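PDB 3OHE: histidine triad (HIT) protein from Marinobacter aquaeolei, which probably acts as a hydrolase of the histidine triad (HIT) family and binds calcium ions. Local coordinates for residues W34-P39 and Q89-H94. Sequence-based numbering, arbitrary orientation. Where two conformers were deposited one is given.
Sequences WVILVP and QLHLHH
With CG anti to the backbone N (chi1 -179°), the indole of Trp34 swings over to His93, whose own CG, anti to the carbonyl carbon, sends its ring alongside in the same direction. NE1 of Trp34 then donates to ND1 of His93 at 2.9 Å; the acceptor lies in the indole plane, whereas the donor stands somewhat off the imidazole plane, and the two rings meet rim to rim. Trp109 packs against both rings. An alanine at Trp34 would probably leave His93 ND1 without its donor and the imidazole freer to turn. The residues sit on two neighbouring antiparallel strands in the central sheet of the HIT fold, and the triad motif runs into the second strand, with Gln89 where the first histidine would stand and His91 and His93 as the other two. Leu37 N donates to Leu92 O at 3.0 Å, and Leu92 N returns the bond to Leu37 O. On the face shared by Leu37 and Leu92, His94 grips Val35 O twice, through its backbone N at 2.8 Å and through ND1 at 3.3 Å, the latter from above the carbonyl plane. NE2 of His94 reaches Ser62 on helix 52-72, so both ring nitrogens are engaged, while His94 CE1 rests 3.7 Å from Leu37 CD1. The His91 ring is fixed by ND1 donating nearly straight to Gln89 O (2.8 Å); NE2 is hydrogen-bonded to a glycerol, probably from the crystallisation liquor, consistent with a pocket beside the position of the middle triad histidine.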
ATOM      1  N   TRP A  34      -2.318 -14.129  -2.256  1.00  6.52           N
ATOM      2  CA  TRP A  34      -2.553 -12.746  -2.716  1.00  6.52           C
ATOM      3  C   TRP A  34      -4.055 -12.523  -2.791  1.00  6.49           C
ATOM      4  O   TRP A  34      -4.748 -13.132  -3.607  1.00  8.00           O
ATOM      5  CB  TRP A  34      -1.842 -12.577  -4.055  1.00  7.64           C
ATOM      6  CG  TRP A  34      -1.897 -11.247  -4.727  1.00  6.99           C
ATOM      7  CD1 TRP A  34      -2.655 -10.170  -4.446  1.00  7.62           C
ATOM      8  CD2 TRP A  34      -1.116 -10.910  -5.865  1.00  8.28           C
ATOM      9  NE1 TRP A  34      -2.382  -9.157  -5.350  1.00  8.22           N
ATOM     10  CE2 TRP A  34      -1.448  -9.605  -6.251  1.00  7.84           C
ATOM     11  CE3 TRP A  34      -0.196 -11.622  -6.640  1.00 11.30           C
ATOM     12  CZ2 TRP A  34      -0.848  -8.999  -7.364  1.00 11.23           C
ATOM     13  CZ3 TRP A  34       0.391 -11.014  -7.718  1.00 13.21           C
ATOM     14  CH2 TRP A  34       0.070  -9.723  -8.067  1.00 11.81           C
ATOM     15  N   VAL A  35      -4.547 -11.670  -1.887  1.00  6.25           N
ATOM     16  CA  VAL A  35      -5.980 -11.376  -1.753  1.00  7.17           C
ATOM     17  C   VAL A  35      -6.188  -9.870  -1.961  1.00  7.15           C
ATOM     18  O   VAL A  35      -5.404  -9.043  -1.438  1.00  7.89           O
ATOM     19  CB  VAL A  35      -6.496 -11.832  -0.382  1.00  7.35           C
ATOM     20  CG1 VAL A  35      -7.944 -11.384  -0.142  1.00  8.08           C
ATOM     21  CG2 VAL A  35      -6.372 -13.363  -0.244  1.00  9.41           C
ATOM     22  N   ILE A  36      -7.273  -9.535  -2.669  0.70  5.89           N
ATOM     23  CA  ILE A  36      -7.595  -8.171  -3.014  0.70  5.52           C
ATOM     24  C   ILE A  36      -8.916  -7.820  -2.345  0.70  5.65           C
ATOM     25  O   ILE A  36      -9.869  -8.595  -2.418  0.70  6.42           O
ATOM     26  CB  ILE A  36      -7.666  -8.034  -4.544  0.70  5.53           C
ATOM     27  CG1 ILE A  36      -6.310  -8.431  -5.169  0.70  6.83           C
ATOM     28  CG2 ILE A  36      -8.050  -6.613  -4.947  0.70  6.43           C
ATOM     29  CD1 ILE A  36      -6.306  -8.418  -6.661  0.70  9.04           C
ATOM     30  N   LEU A  37      -8.962  -6.655  -1.687  1.00  6.36           N
ATOM     31  CA  LEU A  37     -10.218  -6.077  -1.198  1.00  5.59           C
ATOM     32  C   LEU A  37     -10.672  -4.991  -2.142  1.00  6.36           C
ATOM     33  O   LEU A  37      -9.898  -4.069  -2.434  1.00  6.95           O
ATOM     34  CB  LEU A  37     -10.051  -5.476   0.203  1.00  6.45           C
ATOM     35  CG  LEU A  37      -9.763  -6.438   1.336  1.00  7.27           C
ATOM     36  CD1 LEU A  37      -9.605  -5.648   2.649  1.00  8.00           C
ATOM     37  CD2 LEU A  37     -10.868  -7.475   1.448  1.00  8.24           C
ATOM     38  N   VAL A  38     -11.899  -5.109  -2.640  1.00  5.77           N
ATOM     39  CA  VAL A  38     -12.473  -4.115  -3.556  1.00  5.66           C
ATOM     40  C   VAL A  38     -13.702  -3.501  -2.870  1.00  5.70           C
ATOM     41  O   VAL A  38     -14.767  -4.125  -2.806  1.00  6.59           O
ATOM     42  CB  VAL A  38     -12.888  -4.694  -4.892  1.00  6.23           C
ATOM     43  CG1 VAL A  38     -13.242  -3.545  -5.862  1.00  8.40           C
ATOM     44  CG2 VAL A  38     -11.777  -5.592  -5.492  1.00  7.91           C
ATOM     45  N   PRO A  39     -13.586  -2.250  -2.360  1.00  5.90           N
ATOM     46  CA  PRO A  39     -14.748  -1.630  -1.734  1.00  6.02           C
ATOM     47  C   PRO A  39     -15.881  -1.467  -2.759  1.00  6.77           C
ATOM     48  O   PRO A  39     -15.642  -1.008  -3.877  1.00  6.92           O
ATOM     49  CB  PRO A  39     -14.223  -0.254  -1.285  1.00  7.32           C
ATOM     50  CG  PRO A  39     -12.789  -0.407  -1.221  1.00 11.15           C
ATOM     51  CD  PRO A  39     -12.378  -1.425  -2.232  1.00  6.47           C
ATOM     52  N   GLN A  89     -10.544   1.333 -10.674  1.00  7.39           N
ATOM     53  CA  GLN A  89     -11.358   0.949  -9.540  1.00  6.80           C
ATOM     54  C   GLN A  89     -10.473   0.599  -8.352  1.00  5.77           C
ATOM     55  O   GLN A  89      -9.709  -0.350  -8.408  1.00  7.87           O
ATOM     56  CB  GLN A  89     -12.217  -0.226  -9.939  1.00  6.92           C
ATOM     57  CG  GLN A  89     -13.161  -0.740  -8.838  1.00  6.82           C
ATOM     58  CD  GLN A  89     -14.183  -1.694  -9.399  1.00  7.35           C
ATOM     59  OE1 GLN A  89     -13.942  -2.898  -9.510  1.00  8.01           O
ATOM     60  NE2 GLN A  89     -15.314  -1.141  -9.842  1.00  8.32           N
ATOM     61  N   LEU A  90     -10.620   1.340  -7.266  1.00  6.11           N
ATOM     62  CA  LEU A  90      -9.817   1.143  -6.064  1.00  6.51           C
ATOM     63  C   LEU A  90      -9.859  -0.333  -5.628  1.00  6.55           C
ATOM     64  O   LEU A  90     -10.932  -0.903  -5.420  1.00  6.73           O
ATOM     65  CB  LEU A  90     -10.345   1.997  -4.922  1.00  7.27           C
ATOM     66  CG  LEU A  90      -9.723   1.774  -3.527  1.00  6.78           C
ATOM     67  CD1 LEU A  90      -8.226   2.062  -3.539  1.00  8.23           C
ATOM     68  CD2 LEU A  90     -10.466   2.596  -2.497  1.00  8.77           C
ATOM     69  N   HIS A  91      -8.657  -0.906  -5.431  1.00  6.02           N
ATOM     70  CA  HIS A  91      -8.541  -2.246  -4.913  1.00  6.37           C
ATOM     71  C   HIS A  91      -7.241  -2.327  -4.124  1.00  6.82           C
ATOM     72  O   HIS A  91      -6.239  -1.739  -4.510  1.00  8.27           O
ATOM     73  CB  HIS A  91      -8.667  -3.288  -6.028  1.00  8.22           C
ATOM     74  CG  HIS A  91      -7.626  -3.197  -7.097  1.00  8.00           C
ATOM     75  ND1 HIS A  91      -7.670  -2.251  -8.092  1.00  7.61           N
ATOM     76  CD2 HIS A  91      -6.571  -3.999  -7.396  1.00  8.30           C
ATOM     77  CE1 HIS A  91      -6.665  -2.459  -8.938  1.00  7.99           C
ATOM     78  NE2 HIS A  91      -5.970  -3.503  -8.525  1.00  8.93           N
ATOM     79  N   LEU A  92      -7.279  -3.089  -3.036  0.60  5.40           N
ATOM     80  CA  LEU A  92      -6.173  -3.109  -2.094  0.60  5.20           C
ATOM     81  C   LEU A  92      -5.562  -4.506  -2.076  0.60  5.53           C
ATOM     82  O   LEU A  92      -6.230  -5.477  -1.701  0.60  6.63           O
ATOM     83  CB  LEU A  92      -6.709  -2.654  -0.718  0.60  8.39           C
ATOM     84  CG  LEU A  92      -5.735  -2.390   0.410  0.60  7.46           C
ATOM     85  CD1 LEU A  92      -4.775  -1.236  -0.008  0.60  7.50           C
ATOM     86  CD2 LEU A  92      -6.447  -2.036   1.734  0.60  7.04           C
ATOM     87  N   HIS A  93      -4.305  -4.599  -2.499  1.00  6.14           N
ATOM     88  CA  HIS A  93      -3.533  -5.855  -2.539  1.00  6.47           C
ATOM     89  C   HIS A  93      -3.005  -6.225  -1.178  1.00  6.23           C
ATOM     90  O   HIS A  93      -2.479  -5.372  -0.480  1.00  6.84           O
ATOM     91  CB  HIS A  93      -2.321  -5.693  -3.465  1.00  6.86           C
ATOM     92  CG  HIS A  93      -2.653  -5.365  -4.876  1.00  6.89           C
ATOM     93  ND1 HIS A  93      -3.070  -6.322  -5.766  1.00  9.56           N
ATOM     94  CD2 HIS A  93      -2.560  -4.202  -5.550  1.00  7.77           C
ATOM     95  CE1 HIS A  93      -3.252  -5.742  -6.935  1.00  9.83           C
ATOM     96  NE2 HIS A  93      -2.954  -4.459  -6.832  1.00  8.79           N
ATOM     97  N   HIS A  94      -3.120  -7.510  -0.830  1.00  5.55           N
ATOM     98  CA  HIS A  94      -2.557  -8.086   0.397  1.00  6.43           C
ATOM     99  C   HIS A  94      -1.796  -9.352   0.006  1.00  5.75           C
ATOM    100  O   HIS A  94      -2.419 -10.335  -0.402  1.00  7.42           O
ATOM    101  CB  HIS A  94      -3.660  -8.436   1.405  1.00  6.57           C
ATOM    102  CG  HIS A  94      -4.538  -7.293   1.773  1.00  6.24           C
ATOM    103  ND1 HIS A  94      -5.504  -6.794   0.934  1.00  6.97           N
ATOM    104  CD2 HIS A  94      -4.565  -6.527   2.876  1.00  7.66           C
ATOM    105  CE1 HIS A  94      -6.084  -5.760   1.525  1.00  8.24           C
ATOM    106  NE2 HIS A  94      -5.540  -5.577   2.709  1.00  8.02           N
TER
HETATM  107  O   HOH W   1     -13.548   0.319  -5.416  1.00  7.82           O